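Local coordinates for protein aldehyde Dehydrogenase (Burkholderia cenocepacia, PDB 4O6R) that probably oxidises aldehydes to carboxylic acids with NAD(P)+ as cofactor, and binds adenosine monophosphate in the crystal, at residues E255-N269 and Y416-R429. Numbering follows the deposited sequence.
Sequences ELGGKGANIVFDDAN and YGLGSGLWTNDLSR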
# COMPACT_ATOMS: atom_id res chain seq x y z
N GLU A 255 -15.41 18.89 7.57
CA GLU A 255 -16.44 17.94 8.05
C GLU A 255 -17.60 18.76 8.50
O GLU A 255 -17.53 19.45 9.51
CB GLU A 255 -16.01 17.05 9.21
CG GLU A 255 -17.10 16.02 9.60
CD GLU A 255 -17.98 16.36 10.82
OE1 GLU A 255 -18.92 17.19 10.77
OE2 GLU A 255 -17.79 15.70 11.85
N LEU A 256 -18.71 18.69 7.76
CA LEU A 256 -19.76 19.73 7.79
C LEU A 256 -21.20 19.28 8.11
O LEU A 256 -22.18 19.86 7.59
CB LEU A 256 -19.81 20.47 6.45
CG LEU A 256 -18.52 21.09 5.92
CD1 LEU A 256 -18.84 21.78 4.61
CD2 LEU A 256 -17.95 22.07 6.92
N GLY A 257 -21.33 18.30 8.99
CA GLY A 257 -22.64 17.88 9.47
C GLY A 257 -23.27 16.76 8.66
O GLY A 257 -22.77 16.36 7.58
N GLY A 258 -24.39 16.28 9.19
CA GLY A 258 -24.99 15.05 8.77
C GLY A 258 -26.46 15.05 9.12
O GLY A 258 -26.93 15.83 9.97
N LYS A 259 -27.21 14.20 8.46
CA LYS A 259 -28.57 13.94 8.86
C LYS A 259 -28.74 12.43 8.68
O LYS A 259 -29.44 11.95 7.78
CB LYS A 259 -29.56 14.74 8.01
CG LYS A 259 -31.00 14.70 8.51
CD LYS A 259 -31.22 15.62 9.70
CE LYS A 259 -32.62 15.41 10.31
NZ LYS A 259 -32.88 16.22 11.52
N GLY A 260 -28.05 11.70 9.56
CA GLY A 260 -27.86 10.27 9.41
C GLY A 260 -29.14 9.44 9.41
O GLY A 260 -29.95 9.55 10.35
N ALA A 261 -29.35 8.64 8.36
CA ALA A 261 -30.41 7.65 8.39
C ALA A 261 -29.98 6.44 9.19
O ALA A 261 -28.82 5.98 9.11
CB ALA A 261 -30.79 7.22 6.98
N ASN A 262 -30.92 5.91 9.96
CA ASN A 262 -30.73 4.67 10.73
C ASN A 262 -31.91 3.79 10.36
O ASN A 262 -33.02 4.03 10.83
CB ASN A 262 -30.71 5.02 12.21
CG ASN A 262 -30.45 3.81 13.09
OD1 ASN A 262 -30.05 2.75 12.62
ND2 ASN A 262 -30.68 3.98 14.40
N ILE A 263 -31.71 2.85 9.42
CA ILE A 263 -32.79 2.15 8.75
C ILE A 263 -32.99 0.78 9.41
O ILE A 263 -32.04 0.02 9.56
CB ILE A 263 -32.46 1.93 7.25
CG1 ILE A 263 -32.05 3.23 6.57
CG2 ILE A 263 -33.64 1.30 6.52
CD1 ILE A 263 -31.40 3.06 5.20
N VAL A 264 -34.22 0.48 9.80
CA VAL A 264 -34.53 -0.79 10.41
C VAL A 264 -35.46 -1.58 9.49
O VAL A 264 -36.63 -1.22 9.27
CB VAL A 264 -35.15 -0.59 11.81
CG1 VAL A 264 -35.44 -1.91 12.50
CG2 VAL A 264 -34.23 0.28 12.65
N PHE A 265 -34.93 -2.68 8.99
CA PHE A 265 -35.68 -3.57 8.14
C PHE A 265 -36.52 -4.56 8.95
O PHE A 265 -36.34 -4.74 10.16
CB PHE A 265 -34.74 -4.30 7.18
CG PHE A 265 -34.25 -3.43 6.07
CD1 PHE A 265 -34.99 -3.28 4.91
CD2 PHE A 265 -33.06 -2.72 6.20
CE1 PHE A 265 -34.55 -2.44 3.89
CE2 PHE A 265 -32.61 -1.90 5.19
CZ PHE A 265 -33.35 -1.75 4.03
N ASP A 266 -37.45 -5.22 8.28
CA ASP A 266 -38.42 -6.06 9.00
C ASP A 266 -37.81 -7.36 9.52
O ASP A 266 -38.42 -8.04 10.34
CB ASP A 266 -39.74 -6.28 8.21
CG ASP A 266 -39.57 -7.12 6.99
OD1 ASP A 266 -38.49 -7.18 6.41
OD2 ASP A 266 -40.55 -7.77 6.61
N ASP A 267 -36.60 -7.67 9.08
CA ASP A 267 -35.91 -8.84 9.57
C ASP A 267 -34.80 -8.48 10.61
O ASP A 267 -33.97 -9.30 10.96
CB ASP A 267 -35.34 -9.62 8.39
CG ASP A 267 -34.12 -8.95 7.80
OD1 ASP A 267 -34.05 -7.70 7.89
OD2 ASP A 267 -33.23 -9.66 7.30
N ALA A 268 -34.78 -7.23 11.09
CA ALA A 268 -33.79 -6.80 12.06
C ALA A 268 -34.03 -7.51 13.42
O ALA A 268 -35.15 -7.91 13.74
CB ALA A 268 -33.89 -5.30 12.26
N ASN A 269 -32.95 -7.67 14.18
CA ASN A 269 -33.06 -8.01 15.61
C ASN A 269 -33.55 -6.74 16.31
O ASN A 269 -32.81 -5.78 16.46
CB ASN A 269 -31.71 -8.44 16.14
CG ASN A 269 -31.76 -8.86 17.60
OD1 ASN A 269 -32.34 -8.21 18.44
ND2 ASN A 269 -31.12 -9.98 17.90
N TYR A 416 -27.18 16.05 2.98
CA TYR A 416 -26.03 15.56 3.71
C TYR A 416 -25.66 14.15 3.29
O TYR A 416 -26.48 13.42 2.75
CB TYR A 416 -26.37 15.55 5.19
CG TYR A 416 -26.70 16.91 5.74
CD1 TYR A 416 -25.70 17.81 5.98
CD2 TYR A 416 -28.01 17.30 5.99
CE1 TYR A 416 -25.97 19.05 6.49
CE2 TYR A 416 -28.28 18.55 6.48
CZ TYR A 416 -27.25 19.41 6.74
OH TYR A 416 -27.44 20.66 7.24
N GLY A 417 -24.41 13.79 3.55
CA GLY A 417 -23.91 12.43 3.32
C GLY A 417 -22.68 12.13 4.20
O GLY A 417 -21.55 11.99 3.70
N LEU A 418 -22.89 12.06 5.52
CA LEU A 418 -21.80 11.84 6.44
C LEU A 418 -21.83 10.35 6.86
O LEU A 418 -21.14 9.53 6.24
CB LEU A 418 -21.89 12.82 7.62
CG LEU A 418 -20.75 12.78 8.62
CD1 LEU A 418 -19.42 13.00 7.95
CD2 LEU A 418 -20.97 13.87 9.66
N GLY A 419 -22.64 10.00 7.86
CA GLY A 419 -22.81 8.61 8.28
C GLY A 419 -24.20 8.10 7.94
O GLY A 419 -25.04 8.86 7.50
N SER A 420 -24.41 6.81 8.14
CA SER A 420 -25.63 6.12 7.80
C SER A 420 -25.52 4.71 8.40
O SER A 420 -24.45 4.27 8.79
CB SER A 420 -25.77 5.97 6.26
OG SER A 420 -24.83 5.03 5.80
N GLY A 421 -26.64 4.03 8.52
CA GLY A 421 -26.60 2.65 8.91
C GLY A 421 -27.93 1.97 8.80
O GLY A 421 -28.95 2.61 8.48
N LEU A 422 -27.90 0.66 8.96
CA LEU A 422 -29.09 -0.13 8.77
C LEU A 422 -29.02 -1.38 9.60
O LEU A 422 -27.93 -1.87 9.94
CB LEU A 422 -29.30 -0.45 7.29
CG LEU A 422 -28.12 -1.22 6.72
CD1 LEU A 422 -28.53 -2.65 6.54
CD2 LEU A 422 -27.64 -0.66 5.41
N TRP A 423 -30.19 -1.94 9.85
CA TRP A 423 -30.30 -3.16 10.63
C TRP A 423 -31.10 -4.18 9.85
O TRP A 423 -32.26 -3.95 9.53
CB TRP A 423 -30.98 -2.86 11.98
CG TRP A 423 -30.27 -1.82 12.73
CD1 TRP A 423 -30.23 -0.48 12.46
CD2 TRP A 423 -29.48 -2.02 13.89
NE1 TRP A 423 -29.44 0.16 13.37
CE2 TRP A 423 -28.97 -0.76 14.27
CE3 TRP A 423 -29.14 -3.14 14.65
CZ2 TRP A 423 -28.14 -0.59 15.38
CZ3 TRP A 423 -28.29 -2.98 15.76
CH2 TRP A 423 -27.81 -1.72 16.11
N THR A 424 -30.47 -5.30 9.54
CA THR A 424 -31.12 -6.37 8.81
C THR A 424 -30.27 -7.59 9.04
O THR A 424 -29.11 -7.45 9.45
CB THR A 424 -31.16 -6.04 7.30
OG1 THR A 424 -31.91 -7.03 6.59
CG2 THR A 424 -29.74 -5.93 6.69
N ASN A 425 -30.81 -8.76 8.74
CA ASN A 425 -30.02 -9.97 8.74
C ASN A 425 -29.87 -10.63 7.39
O ASN A 425 -29.36 -11.75 7.30
CB ASN A 425 -30.56 -10.90 9.80
CG ASN A 425 -30.25 -10.35 11.17
OD1 ASN A 425 -29.09 -10.30 11.59
ND2 ASN A 425 -31.25 -9.77 11.80
N ASP A 426 -30.31 -9.94 6.35
CA ASP A 426 -30.16 -10.43 4.99
C ASP A 426 -28.81 -9.99 4.46
O ASP A 426 -28.53 -8.80 4.37
CB ASP A 426 -31.22 -9.88 4.06
CG ASP A 426 -31.16 -10.51 2.69
OD1 ASP A 426 -31.48 -11.75 2.57
OD2 ASP A 426 -30.71 -9.83 1.76
N LEU A 427 -28.00 -10.98 4.14
CA LEU A 427 -26.66 -10.81 3.60
C LEU A 427 -26.59 -9.87 2.41
O LEU A 427 -25.86 -8.88 2.47
CB LEU A 427 -26.13 -12.18 3.19
CG LEU A 427 -24.75 -12.23 2.50
CD1 LEU A 427 -23.65 -11.65 3.37
CD2 LEU A 427 -24.40 -13.63 2.14
N SER A 428 -27.31 -10.19 1.32
CA SER A 428 -27.23 -9.38 0.10
C SER A 428 -27.69 -7.93 0.34
O SER A 428 -27.03 -6.99 -0.06
CB SER A 428 -28.05 -9.99 -1.04
OG SER A 428 -27.53 -11.27 -1.37
N ARG A 429 -28.80 -7.78 1.05
CA ARG A 429 -29.35 -6.45 1.30
C ARG A 429 -28.33 -5.59 2.04
O ARG A 429 -28.15 -4.44 1.69
CB ARG A 429 -30.63 -6.52 2.13
CG ARG A 429 -31.15 -5.15 2.58
CD ARG A 429 -32.26 -5.33 3.59
NE ARG A 429 -33.50 -5.71 2.96
CZ ARG A 429 -34.44 -6.50 3.48
NH1 ARG A 429 -34.29 -7.11 4.65
NH2 ARG A 429 -35.54 -6.69 2.78
O HOH W 1 -25.57 12.31 6.93
O HOH W 2 -27.46 11.56 4.94
O HOH W 3 -27.48 8.67 6.16
O HOH W 4 -36.55 -8.56 5.24
O HOH W 5 -30.38 -6.72 13.23
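A turn at chi3 (-77°) in the otherwise extended side chain of R429 lays its guanidinium flat on the F265 ring, planes 5° apart, with CD above the ring centre. Swung between its own backbone N and carbonyl carbon (chi1 75°), the D267 carboxylate reaches the T424 hydroxyl and the backbone N of N425. Its OD1 bonds T424 OG1 through the syn lone pair at 2.6 Å, and OD2 is met by N425 N from above the carboxylate plane. R429 NH1 lies 3.3 Å from D267 OD1 in a salt bridge and also donates to T424 OG1, which sits in the guanidinium plane. This cluster ties the turn after strand 261-264 to the start of helix 427-436. N425 ND2 donates to D267 O (2.9 Å), within the type I turn that A268 N and F265 O close.

Four backbone hydrogen bonds join the adjacent parallel strands 261-264 and 421-423, from G421 N to A261 O (3.0 Å) to F265 N to W423 O (3.0 Å). On the face bearing N262 and V264, W423 NE1 meets an in-plane lone pair of N262 OD1 at 2.8 Å. Upstream, the Y416 ring lies over the G258 backbone.

Within the mixed seven-stranded sheet the pair is flanked by strands 294-298 and 441-444; helix 404-411 packs on I263 and supplies D404, the salt-bridge partner of R429 NE, and the N425 backbone hydrogen-bonds to a neighbouring subunit.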